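PDB 3FF4: uncharacterized protein from Cytophaga hutchinsonii ATCC 33406, which is of unknown function but belongs to the CoA-binding domain family with a Rossmann-like fold, and so may bind coenzyme A or a related nucleotide. Local coordinates for residues T7-A12 with R18-A23; A12-N17 with K47-E52; H30-I35 with V115-G120. One frame throughout, in Å; residues are numbered along the deposited sequence. Where two conformers were deposited one is given.

Overall arrangement
Following the chain from the N terminus, contact 1 (7-12 with 18-23) closes the short loop that begins the first beta-alpha-beta crossover of the Rossmann-like sheet, strand 7-10, helix 19-30, strand 34-37. Contact 2 (12-17 with 47-52) brings that loop against the chain leaving the small hairpin of strands 43-44 and 47-48. It shares A12 with contact 1, and the two cross along the sequence. Contact 3 (30-35 with 115-120) opens after contact 1 has closed, crosses contact 2, and spans most of the remaining chain to join the end of helix 19-30 to the C-terminal helix 113-119. Strands 7-10 and 34-37, neighbours in the sheet, link contacts 1 and 3.

Contact 1: T7-A12 with R18-A23; sequences TLILGA and RYAYLA
The flat peptide unit joining G11 to A12 meets the methyl group of A20, with the carbonyl O of G11 3.5 Å from A20 CB. The ring of Y19 takes no part in this meeting; within its own segment, L22 CD1 sits over one of its faces, displaced toward the rim.

This is the first beta-alpha turn of a Rossmann-like fold: strand 7-10 ends, the chain loops round, and helix 19-30 runs back over the sheet to strand 34-37, the connection of a beta-alpha-beta unit. In many Rossmann folds this turn borders a bound nucleotide, so a similar role is plausible here. The helix opens after R18 as N-cap, whose O accepts a hydrogen bond from L22 N at 3.0 Å.

I9 is the large side chain of the contact. With chi1 at -52°, CG2 stands anti to the backbone N and reaches A20 CB at 3.9 Å, while CG1 lies beside the backbone N, anti to the carbonyl carbon, and the extended chi2 of 175° carries CD1 toward the helix. There CD1 lies 3.9 Å from A20 O and approaches the carbonyl carbon of A23. A24 and L27, one and two turns after A20, continue the apolar surface that receives I9, and F34 and T63 flank it from the neighbouring strands.

Every other residue in the interface is small. G11 adopts a positive phi of 104°, a backbone shape suited to glycine, and with A12 it lets the loop pass close to the first helical turn. No hydrogen bond joins the two segments: the fit is one of methyl groups and backbone, and A20 CB also lies 4.1 Å from A12 CA.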
ATOM      1  N   THR A   7      -6.773   0.645   3.865  1.00 29.63           N
ATOM      2  CA  THR A   7      -5.485   0.798   3.170  1.00 29.08           C
ATOM      3  C   THR A   7      -4.558  -0.399   3.391  1.00 29.46           C
ATOM      4  O   THR A   7      -4.159  -0.715   4.526  1.00 29.43           O
ATOM      5  CB  THR A   7      -4.773   2.105   3.601  1.00 28.34           C
ATOM      6  OG1 THR A   7      -5.640   3.210   3.297  1.00 28.88           O
ATOM      7  CG2 THR A   7      -3.447   2.264   2.840  1.00 29.47           C
ATOM      8  N   LEU A   8      -4.215  -1.071   2.304  1.00 29.01           N
ATOM      9  CA  LEU A   8      -3.313  -2.227   2.409  1.00 28.18           C
ATOM     10  C   LEU A   8      -1.885  -1.730   2.116  1.00 28.11           C
ATOM     11  O   LEU A   8      -1.639  -1.123   1.059  1.00 28.19           O
ATOM     12  CB  LEU A   8      -3.743  -3.340   1.428  1.00 28.13           C
ATOM     13  CG  LEU A   8      -3.046  -4.708   1.518  1.00 26.82           C
ATOM     14  CD1 LEU A   8      -4.086  -5.769   1.175  1.00 27.75           C
ATOM     15  CD2 LEU A   8      -1.842  -4.772   0.558  1.00 28.11           C
ATOM     16  N   ILE A   9      -0.965  -1.983   3.048  1.00 27.00           N
ATOM     17  CA  ILE A   9       0.473  -1.665   2.861  1.00 26.35           C
ATOM     18  C   ILE A   9       1.186  -2.889   2.352  1.00 26.51           C
ATOM     19  O   ILE A   9       1.292  -3.901   3.069  1.00 26.86           O
ATOM     20  CB  ILE A   9       1.119  -1.248   4.207  1.00 25.29           C
ATOM     21  CG1 ILE A   9       0.276  -0.136   4.864  1.00 25.18           C
ATOM     22  CG2 ILE A   9       2.656  -0.911   4.021  1.00 25.90           C
ATOM     23  CD1 ILE A   9       0.742   0.298   6.298  1.00 23.58           C
ATOM     24  N   LEU A  10       1.682  -2.798   1.124  1.00 26.65           N
ATOM     25  CA  LEU A  10       2.367  -3.886   0.485  1.00 27.09           C
ATOM     26  C   LEU A  10       3.885  -3.621   0.511  1.00 27.58           C
ATOM     27  O   LEU A  10       4.389  -2.672  -0.108  1.00 26.98           O
ATOM     28  CB  LEU A  10       1.843  -4.060  -0.953  1.00 27.51           C
ATOM     29  CG  LEU A  10       2.304  -5.304  -1.711  1.00 27.79           C
ATOM     30  CD1 LEU A  10       1.882  -6.564  -0.944  1.00 24.67           C
ATOM     31  CD2 LEU A  10       1.734  -5.348  -3.130  1.00 25.77           C
ATOM     32  N   GLY A  11       4.596  -4.492   1.219  1.00 27.25           N
ATOM     33  CA  GLY A  11       5.956  -4.222   1.646  1.00 27.42           C
ATOM     34  C   GLY A  11       6.039  -3.855   3.126  1.00 27.77           C
ATOM     35  O   GLY A  11       7.056  -3.295   3.578  1.00 28.42           O
ATOM     36  N   ALA A  12       5.001  -4.183   3.911  1.00 27.42           N
ATOM     37  CA  ALA A  12       5.019  -3.878   5.356  1.00 28.04           C
ATOM     38  C   ALA A  12       6.260  -4.445   6.063  1.00 28.87           C
ATOM     39  O   ALA A  12       6.736  -5.539   5.726  1.00 29.24           O
ATOM     40  CB  ALA A  12       3.780  -4.403   6.019  1.00 27.41           C
ATOM     41  N   ARG A  18      11.786   2.462   8.605  1.00 28.95           N
ATOM     42  CA  ARG A  18      11.379   2.277   7.221  1.00 27.63           C
ATOM     43  C   ARG A  18      10.060   2.974   6.940  1.00 28.27           C
ATOM     44  O   ARG A  18       9.147   3.002   7.803  1.00 27.90           O
ATOM     45  CB  ARG A  18      11.321   0.788   6.855  1.00 27.29           C
ATOM     46  CG  ARG A  18      12.678   0.095   6.919  1.00 25.35           C
ATOM     47  CD  ARG A  18      13.708   0.756   5.992  1.00 25.04           C
ATOM     48  NE  ARG A  18      13.236   0.687   4.615  1.00 27.02           N
ATOM     49  CZ  ARG A  18      13.398  -0.354   3.801  1.00 27.00           C
ATOM     50  NH1 ARG A  18      12.884  -0.305   2.588  1.00 26.27           N
ATOM     51  NH2 ARG A  18      14.065  -1.447   4.189  1.00 26.90           N
ATOM     52  N   TYR A  19       9.958   3.525   5.726  1.00 27.38           N
ATOM     53  CA  TYR A  19       8.766   4.258   5.309  1.00 27.13           C
ATOM     54  C   TYR A  19       7.456   3.460   5.383  1.00 26.92           C
ATOM     55  O   TYR A  19       6.425   4.037   5.677  1.00 26.46           O
ATOM     56  CB  TYR A  19       8.958   4.975   3.953  1.00 26.83           C
ATOM     57  CG  TYR A  19       9.619   6.335   4.140  1.00 28.61           C
ATOM     58  CD1 TYR A  19      10.900   6.438   4.675  1.00 27.75           C
ATOM     59  CD2 TYR A  19       8.948   7.505   3.812  1.00 29.37           C
ATOM     60  CE1 TYR A  19      11.513   7.668   4.859  1.00 30.33           C
ATOM     61  CE2 TYR A  19       9.554   8.753   3.971  1.00 30.67           C
ATOM     62  CZ  TYR A  19      10.828   8.820   4.492  1.00 31.60           C
ATOM     63  OH  TYR A  19      11.412  10.029   4.693  1.00 34.25           O
ATOM     64  N   ALA A  20       7.493   2.149   5.160  1.00 26.74           N
ATOM     65  CA  ALA A  20       6.243   1.359   5.294  1.00 27.76           C
ATOM     66  C   ALA A  20       5.739   1.332   6.729  1.00 27.08           C
ATOM     67  O   ALA A  20       4.522   1.211   6.963  1.00 26.80           O
ATOM     68  CB  ALA A  20       6.403  -0.079   4.765  1.00 26.62           C
ATOM     69  N   TYR A  21       6.678   1.412   7.677  1.00 26.60           N
ATOM     70  CA  TYR A  21       6.340   1.534   9.092  1.00 26.87           C
ATOM     71  C   TYR A  21       5.824   2.937   9.382  1.00 27.01           C
ATOM     72  O   TYR A  21       4.735   3.095   9.945  1.00 26.67           O
ATOM     73  CB  TYR A  21       7.519   1.192  10.009  1.00 26.04           C
ATOM     74  CG  TYR A  21       7.113   1.038  11.454  1.00 27.82           C
ATOM     75  CD1 TYR A  21       6.757  -0.214  11.956  1.00 28.94           C
ATOM     76  CD2 TYR A  21       7.072   2.146  12.318  1.00 27.63           C
ATOM     77  CE1 TYR A  21       6.371  -0.381  13.285  1.00 31.54           C
ATOM     78  CE2 TYR A  21       6.677   1.996  13.651  1.00 30.71           C
ATOM     79  CZ  TYR A  21       6.325   0.727  14.119  1.00 32.41           C
ATOM     80  OH  TYR A  21       5.954   0.542  15.434  1.00 36.93           O
ATOM     81  N   LEU A  22       6.587   3.951   8.980  1.00 26.56           N
ATOM     82  CA  LEU A  22       6.096   5.315   9.108  1.00 27.01           C
ATOM     83  C   LEU A  22       4.648   5.456   8.548  1.00 27.55           C
ATOM     84  O   LEU A  22       3.800   6.097   9.180  1.00 26.99           O
ATOM     85  CB  LEU A  22       7.063   6.300   8.466  1.00 26.35           C
ATOM     86  CG  LEU A  22       8.482   6.186   9.032  1.00 27.66           C
ATOM     87  CD1 LEU A  22       9.433   7.128   8.307  1.00 28.98           C
ATOM     88  CD2 LEU A  22       8.488   6.480  10.545  1.00 25.04           C
ATOM     89  N   ALA A  23       4.357   4.827   7.402  1.00 26.84           N
ATOM     90  CA  ALA A  23       3.032   4.965   6.810  1.00 27.52           C
ATOM     91  C   ALA A  23       1.953   4.358   7.701  1.00 28.02           C
ATOM     92  O   ALA A  23       0.889   4.943   7.860  1.00 29.50           O
ATOM     93  CB  ALA A  23       2.976   4.349   5.421  1.00 26.11           C
TER

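Contact 2: A12-N17 with K47-E52; sequences ATPETN and KTIINE
A12, first of the loop residues to meet I49, turns its methyl group toward the isoleucine, with A12 CB 4.2 Å from I49 CG2. The loop belongs to the first beta-alpha connection of the Rossmann-like fold and contains an ST turn at T13; the opposing chain has just left the hairpin strand 47-48. The A12 carbonyl O also lies 4.0 Å from I49 CD1, in van der Waals packing.

At T13 the backbone makes the contact, CA standing 4.1 Å from I49 CD1, while the side chain turns away. T13 OG1 accepts a hydrogen bond from E15 N at 3.2 Å and 162°, the bond that defines the ST turn. A further hydrogen bond from this hydroxyl to E15 OE1, and the salt bridge of OE1 with K40 NZ, rest on one of two deposited conformers of E15 and are doubtful.

P14 follows, its ring crossing the isoleucine side chain at about a right angle. I49 holds CG1 beside its backbone N, chi1 -58°, and an extended chi2 of 170° sends CD1 out as the tip of the residue, against the backbone from A12 to P14.

Both segments are also held by strand 34-37 and the residue after it: A12 bonds to V37 through the backbone, I50 to P36 and G38. I49, just after the hairpin, thus packs against the loop, its CD1 3.6 Å from P14 CD.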
ATOM      1  N   ALA A  12       5.001  -4.183   3.911  1.00 27.42           N
ATOM      2  CA  ALA A  12       5.019  -3.878   5.356  1.00 28.04           C
ATOM      3  C   ALA A  12       6.260  -4.445   6.063  1.00 28.87           C
ATOM      4  O   ALA A  12       6.736  -5.539   5.726  1.00 29.24           O
ATOM      5  CB  ALA A  12       3.780  -4.403   6.019  1.00 27.41           C
ATOM      6  N   THR A  13       6.788  -3.706   7.035  1.00 29.67           N
ATOM      7  CA  THR A  13       8.003  -4.138   7.772  1.00 30.42           C
ATOM      8  C   THR A  13       7.894  -3.691   9.223  1.00 31.47           C
ATOM      9  O   THR A  13       7.257  -2.658   9.493  1.00 32.08           O
ATOM     10  CB  THR A  13       9.333  -3.644   7.115  1.00 30.27           C
ATOM     11  OG1 THR A  13      10.443  -3.989   7.964  1.00 30.02           O
ATOM     12  CG2 THR A  13       9.329  -2.137   6.858  1.00 28.43           C
ATOM     13  N   PRO A  14       8.443  -4.482  10.175  1.00 32.44           N
ATOM     14  CA  PRO A  14       8.455  -3.978  11.562  1.00 32.79           C
ATOM     15  C   PRO A  14       9.574  -2.945  11.858  1.00 33.25           C
ATOM     16  O   PRO A  14       9.530  -2.294  12.918  1.00 33.72           O
ATOM     17  CB  PRO A  14       8.636  -5.256  12.401  1.00 32.69           C
ATOM     18  CG  PRO A  14       9.383  -6.186  11.486  1.00 32.96           C
ATOM     19  CD  PRO A  14       8.928  -5.879  10.089  1.00 32.11           C
ATOM     20  N   GLU A  15      10.548  -2.808  10.955  0.50 32.70           N
ATOM     21  CA  GLU A  15      11.653  -1.853  11.135  0.50 32.04           C
ATOM     22  C   GLU A  15      11.130  -0.418  11.174  0.50 31.85           C
ATOM     23  O   GLU A  15      10.639   0.101  10.171  0.50 31.22           O
ATOM     24  CB  GLU A  15      12.690  -2.028  10.026  0.50 31.96           C
ATOM     25  CG  GLU A  15      13.296  -3.421   9.997  0.50 30.87           C
ATOM     26  CD  GLU A  15      13.753  -3.821   8.617  0.50 29.56           C
ATOM     27  OE1 GLU A  15      12.964  -3.668   7.659  0.50 27.86           O
ATOM     28  OE2 GLU A  15      14.912  -4.274   8.487  0.50 29.14           O
ATOM     29  N   THR A  16      11.241   0.205  12.346  1.00 31.76           N
ATOM     30  CA  THR A  16      10.590   1.499  12.633  1.00 31.79           C
ATOM     31  C   THR A  16      11.121   2.696  11.844  1.00 31.64           C
ATOM     32  O   THR A  16      10.469   3.740  11.783  1.00 32.47           O
ATOM     33  CB  THR A  16      10.590   1.842  14.151  1.00 32.02           C
ATOM     34  OG1 THR A  16      11.942   1.952  14.621  1.00 31.98           O
ATOM     35  CG2 THR A  16       9.845   0.794  14.969  1.00 32.02           C
ATOM     36  N   ASN A  17      12.295   2.551  11.247  1.00 30.72           N
ATOM     37  CA  ASN A  17      12.897   3.610  10.442  1.00 30.37           C
ATOM     38  C   ASN A  17      12.472   3.538   8.978  1.00 29.50           C
ATOM     39  O   ASN A  17      12.769   4.436   8.192  1.00 29.63           O
ATOM     40  CB  ASN A  17      14.426   3.508  10.526  1.00 30.61           C
ATOM     41  CG  ASN A  17      14.943   2.185   9.962  1.00 31.26           C
ATOM     42  OD1 ASN A  17      14.540   1.106  10.400  1.00 32.16           O
ATOM     43  ND2 ASN A  17      15.822   2.268   8.979  1.00 33.07           N
ATOM     44  N   LYS A  47      -0.435  -5.716  14.602  1.00 31.56           N
ATOM     45  CA  LYS A  47      -0.970  -6.609  13.581  1.00 31.54           C
ATOM     46  C   LYS A  47       0.131  -7.456  12.989  1.00 31.87           C
ATOM     47  O   LYS A  47       1.167  -6.933  12.547  1.00 32.22           O
ATOM     48  CB  LYS A  47      -1.650  -5.818  12.471  1.00 31.87           C
ATOM     49  CG  LYS A  47      -2.947  -5.185  12.872  1.00 33.05           C
ATOM     50  CD  LYS A  47      -3.347  -4.168  11.826  1.00 34.77           C
ATOM     51  CE  LYS A  47      -4.765  -3.722  11.998  1.00 39.29           C
ATOM     52  NZ  LYS A  47      -5.625  -4.477  11.018  1.00 43.41           N
ATOM     53  N   THR A  48      -0.090  -8.767  12.990  1.00 31.26           N
ATOM     54  CA  THR A  48       0.824  -9.699  12.340  1.00 30.92           C
ATOM     55  C   THR A  48       0.913  -9.316  10.865  1.00 30.36           C
ATOM     56  O   THR A  48      -0.112  -9.110  10.229  1.00 31.00           O
ATOM     57  CB  THR A  48       0.294 -11.160  12.455  1.00 30.95           C
ATOM     58  OG1 THR A  48       0.113 -11.516  13.837  1.00 32.23           O
ATOM     59  CG2 THR A  48       1.255 -12.154  11.800  1.00 29.64           C
ATOM     60  N   ILE A  49       2.119  -9.226  10.317  1.00 29.88           N
ATOM     61  CA  ILE A  49       2.285  -8.980   8.892  1.00 28.91           C
ATOM     62  C   ILE A  49       1.851 -10.240   8.166  1.00 28.82           C
ATOM     63  O   ILE A  49       2.331 -11.342   8.476  1.00 29.13           O
ATOM     64  CB  ILE A  49       3.760  -8.670   8.528  1.00 29.03           C
ATOM     65  CG1 ILE A  49       4.255  -7.444   9.310  1.00 27.57           C
ATOM     66  CG2 ILE A  49       3.910  -8.498   6.997  1.00 28.40           C
ATOM     67  CD1 ILE A  49       5.763  -7.215   9.188  1.00 28.08           C
ATOM     68  N   ILE A  50       0.945 -10.084   7.205  1.00 28.40           N
ATOM     69  CA  ILE A  50       0.433 -11.221   6.432  1.00 27.48           C
ATOM     70  C   ILE A  50       1.449 -11.628   5.363  1.00 28.20           C
ATOM     71  O   ILE A  50       1.804 -10.833   4.469  1.00 27.37           O
ATOM     72  CB  ILE A  50      -0.963 -10.917   5.831  1.00 27.20           C
ATOM     73  CG1 ILE A  50      -1.964 -10.622   6.963  1.00 24.45           C
ATOM     74  CG2 ILE A  50      -1.420 -12.065   4.927  1.00 25.21           C
ATOM     75  CD1 ILE A  50      -3.223  -9.892   6.550  1.00 21.60           C
ATOM     76  N   ASN A  51       1.957 -12.862   5.489  1.00 28.23           N
ATOM     77  CA  ASN A  51       3.014 -13.306   4.596  1.00 28.16           C
ATOM     78  C   ASN A  51       2.465 -14.086   3.422  1.00 29.02           C
ATOM     79  O   ASN A  51       3.190 -14.335   2.473  1.00 28.76           O
ATOM     80  CB  ASN A  51       4.091 -14.103   5.333  1.00 27.82           C
ATOM     81  CG  ASN A  51       4.828 -13.280   6.369  1.00 28.71           C
ATOM     82  OD1 ASN A  51       5.107 -13.773   7.450  1.00 31.47           O
ATOM     83  ND2 ASN A  51       5.135 -12.016   6.055  1.00 29.12           N
ATOM     84  N   GLU A  52       1.197 -14.491   3.485  1.00 30.24           N
ATOM     85  CA  GLU A  52       0.545 -15.025   2.285  1.00 31.89           C
ATOM     86  C   GLU A  52      -0.110 -13.868   1.539  1.00 31.92           C
ATOM     87  O   GLU A  52       0.115 -12.698   1.866  1.00 31.82           O
ATOM     88  CB  GLU A  52      -0.495 -16.106   2.600  1.00 31.90           C
ATOM     89  CG  GLU A  52       0.055 -17.318   3.313  1.00 34.50           C
ATOM     90  CD  GLU A  52       0.476 -17.003   4.750  1.00 36.95           C
ATOM     91  OE1 GLU A  52      -0.245 -16.231   5.431  1.00 35.78           O
ATOM     92  OE2 GLU A  52       1.534 -17.521   5.186  1.00 37.62           O
TER

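Contact 3: H30-I35 with V115-G120; sequences HGHEFI and VMLSAG
L117 CD2 meets the rings of both H30 and H32, and torsions on the two sides arrange the meeting. In L117 a chi1 of -80° sets CG beside the backbone N and tips the isobutyl group off helix 113-119. A chi2 of 90° turns the H30 ring so that one face receives the methyl group; H32 also points its CB toward the helix.

The H30 contact is a CH-pi interaction: L117 CD2 stands 4.0 Å from the ring centroid and 22° off the normal, closest to CG at 3.8 Å. L117 CB adds to it, 3.9 Å from H30 CE1. The approach to H32 is oblique, with L117 CD2 3.7 Å from H32 NE2. A Schellman motif at G31, with positive phi, turns the chain from helix 19-30 toward strand 34-37, and H30 and H32, on either side of G31 in sequence, both reach CD2.

L27 and F122 also pack on H32 and L117, the ring of F122 meeting that of H32 edge-to-face.

Polar anchoring comes from outside: H30 ND1 bonds to R26 O and H32 ND1 to K5 N. A carbonyl partner for one ring and an amide for the other suggest that the first ND1 donates and the second accepts, which would fix both rings for a contact that is itself dispersive.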
ATOM      1  N   HIS A  30      -4.367   8.727  11.780  1.00 33.19           N
ATOM      2  CA  HIS A  30      -5.438   9.390  11.037  1.00 33.25           C
ATOM      3  C   HIS A  30      -6.756   8.620  11.079  1.00 33.13           C
ATOM      4  O   HIS A  30      -7.781   9.153  10.683  1.00 33.66           O
ATOM      5  CB  HIS A  30      -5.026   9.709   9.586  1.00 33.23           C
ATOM      6  CG  HIS A  30      -4.235  10.974   9.450  1.00 33.31           C
ATOM      7  ND1 HIS A  30      -2.860  11.003   9.524  1.00 33.90           N
ATOM      8  CD2 HIS A  30      -4.627  12.257   9.275  1.00 32.78           C
ATOM      9  CE1 HIS A  30      -2.437  12.246   9.381  1.00 33.47           C
ATOM     10  NE2 HIS A  30      -3.491  13.025   9.225  1.00 33.03           N
ATOM     11  N   GLY A  31      -6.736   7.381  11.569  1.00 32.64           N
ATOM     12  CA  GLY A  31      -7.977   6.620  11.764  1.00 31.92           C
ATOM     13  C   GLY A  31      -8.336   5.654  10.638  1.00 31.66           C
ATOM     14  O   GLY A  31      -9.388   5.007  10.675  1.00 30.80           O
ATOM     15  N   HIS A  32      -7.473   5.562   9.635  1.00 30.82           N
ATOM     16  CA  HIS A  32      -7.643   4.566   8.581  1.00 31.79           C
ATOM     17  C   HIS A  32      -7.303   3.174   9.103  1.00 31.86           C
ATOM     18  O   HIS A  32      -6.359   3.027   9.875  1.00 32.35           O
ATOM     19  CB  HIS A  32      -6.735   4.890   7.391  1.00 30.82           C
ATOM     20  CG  HIS A  32      -6.961   6.265   6.837  1.00 32.03           C
ATOM     21  ND1 HIS A  32      -8.000   6.559   5.977  1.00 32.02           N
ATOM     22  CD2 HIS A  32      -6.300   7.427   7.042  1.00 30.31           C
ATOM     23  CE1 HIS A  32      -7.955   7.844   5.659  1.00 31.75           C
ATOM     24  NE2 HIS A  32      -6.936   8.393   6.298  1.00 30.17           N
ATOM     25  N   GLU A  33      -8.066   2.168   8.677  1.00 31.63           N
ATOM     26  CA  GLU A  33      -7.689   0.772   8.896  1.00 31.55           C
ATOM     27  C   GLU A  33      -6.533   0.411   7.946  1.00 30.91           C
ATOM     28  O   GLU A  33      -6.670   0.515   6.722  1.00 30.76           O
ATOM     29  CB  GLU A  33      -8.884  -0.152   8.669  1.00 31.10           C
ATOM     30  CG  GLU A  33      -8.504  -1.611   8.543  1.00 33.54           C
ATOM     31  CD  GLU A  33      -9.724  -2.520   8.451  1.00 36.84           C
ATOM     32  OE1 GLU A  33     -10.789  -2.086   7.915  1.00 36.17           O
ATOM     33  OE2 GLU A  33      -9.616  -3.663   8.945  1.00 37.22           O
ATOM     34  N   PHE A  34      -5.385   0.043   8.512  1.00 30.77           N
ATOM     35  CA  PHE A  34      -4.246  -0.417   7.691  1.00 31.78           C
ATOM     36  C   PHE A  34      -4.129  -1.939   7.757  1.00 31.95           C
ATOM     37  O   PHE A  34      -4.448  -2.566   8.805  1.00 31.90           O
ATOM     38  CB  PHE A  34      -2.917   0.270   8.081  1.00 31.73           C
ATOM     39  CG  PHE A  34      -2.300  -0.260   9.338  1.00 34.08           C
ATOM     40  CD1 PHE A  34      -1.296  -1.241   9.278  1.00 33.72           C
ATOM     41  CD2 PHE A  34      -2.727   0.197  10.583  1.00 34.07           C
ATOM     42  CE1 PHE A  34      -0.738  -1.760  10.451  1.00 35.23           C
ATOM     43  CE2 PHE A  34      -2.179  -0.323  11.762  1.00 36.46           C
ATOM     44  CZ  PHE A  34      -1.168  -1.297  11.688  1.00 35.88           C
ATOM     45  N   ILE A  35      -3.689  -2.532   6.649  1.00 30.98           N
ATOM     46  CA  ILE A  35      -3.452  -3.970   6.608  1.00 30.98           C
ATOM     47  C   ILE A  35      -2.029  -4.281   6.117  1.00 30.35           C
ATOM     48  O   ILE A  35      -1.739  -4.030   4.946  1.00 30.32           O
ATOM     49  CB  ILE A  35      -4.480  -4.695   5.718  1.00 30.43           C
ATOM     50  CG1 ILE A  35      -5.915  -4.396   6.200  1.00 31.82           C
ATOM     51  CG2 ILE A  35      -4.182  -6.227   5.710  1.00 30.50           C
ATOM     52  CD1 ILE A  35      -6.965  -4.756   5.196  1.00 31.48           C
ATOM     53  N   VAL A 115       3.167  12.626   3.001  1.00 27.80           N
ATOM     54  CA  VAL A 115       2.859  13.960   2.479  1.00 26.43           C
ATOM     55  C   VAL A 115       1.375  14.100   2.174  1.00 26.74           C
ATOM     56  O   VAL A 115       0.754  15.116   2.535  1.00 26.39           O
ATOM     57  CB  VAL A 115       3.732  14.298   1.265  1.00 26.55           C
ATOM     58  CG1 VAL A 115       3.298  15.617   0.614  1.00 25.86           C
ATOM     59  CG2 VAL A 115       5.195  14.376   1.711  1.00 23.47           C
HETATM   60  N   MSE A 116       0.800  13.066   1.562  1.00 26.30           N
HETATM   61  CA  MSE A 116      -0.608  13.085   1.227  1.00 26.91           C
HETATM   62  C   MSE A 116      -1.508  13.198   2.461  1.00 26.98           C
HETATM   63  O   MSE A 116      -2.481  13.957   2.464  1.00 27.59           O
HETATM   64  CB  MSE A 116      -0.974  11.887   0.342  1.00 26.32           C
HETATM   65  CG  MSE A 116      -0.400  12.038  -1.062  1.00 26.75           C
HETATM   66 SE   MSE A 116      -0.435  10.275  -1.919  1.00 33.75          SE
HETATM   67  CE  MSE A 116      -2.372  10.044  -2.251  1.00 25.46           C
ATOM     68  N   LEU A 117      -1.175  12.460   3.515  1.00 26.44           N
ATOM     69  CA  LEU A 117      -1.974  12.514   4.723  1.00 26.02           C
ATOM     70  C   LEU A 117      -1.881  13.916   5.320  1.00 25.89           C
ATOM     71  O   LEU A 117      -2.886  14.477   5.784  1.00 25.38           O
ATOM     72  CB  LEU A 117      -1.544  11.421   5.725  1.00 25.92           C
ATOM     73  CG  LEU A 117      -2.114  10.021   5.403  1.00 27.32           C
ATOM     74  CD1 LEU A 117      -1.283   8.871   5.969  1.00 22.70           C
ATOM     75  CD2 LEU A 117      -3.596   9.938   5.884  1.00 26.44           C
ATOM     76  N   SER A 118      -0.686  14.505   5.303  0.50 25.32           N
ATOM     77  CA  SER A 118      -0.520  15.852   5.849  0.50 24.68           C
ATOM     78  C   SER A 118      -1.191  16.900   4.976  0.50 24.92           C
ATOM     79  O   SER A 118      -1.852  17.813   5.484  0.50 24.87           O
ATOM     80  CB  SER A 118       0.954  16.192   6.033  0.50 24.59           C
ATOM     81  OG  SER A 118       1.442  15.621   7.224  0.50 22.82           O
ATOM     82  N   ALA A 119      -1.037  16.754   3.664  1.00 24.85           N
ATOM     83  CA  ALA A 119      -1.540  17.739   2.719  1.00 25.33           C
ATOM     84  C   ALA A 119      -3.051  17.710   2.612  1.00 25.71           C
ATOM     85  O   ALA A 119      -3.641  18.636   2.078  1.00 25.56           O
ATOM     86  CB  ALA A 119      -0.911  17.526   1.360  1.00 24.91           C
ATOM     87  N   GLY A 120      -3.673  16.641   3.105  1.00 26.48           N
ATOM     88  CA  GLY A 120      -5.124  16.494   3.019  1.00 27.04           C
ATOM     89  C   GLY A 120      -5.568  15.902   1.692  1.00 27.93           C
ATOM     90  O   GLY A 120      -6.738  15.991   1.321  1.00 27.75           O
TER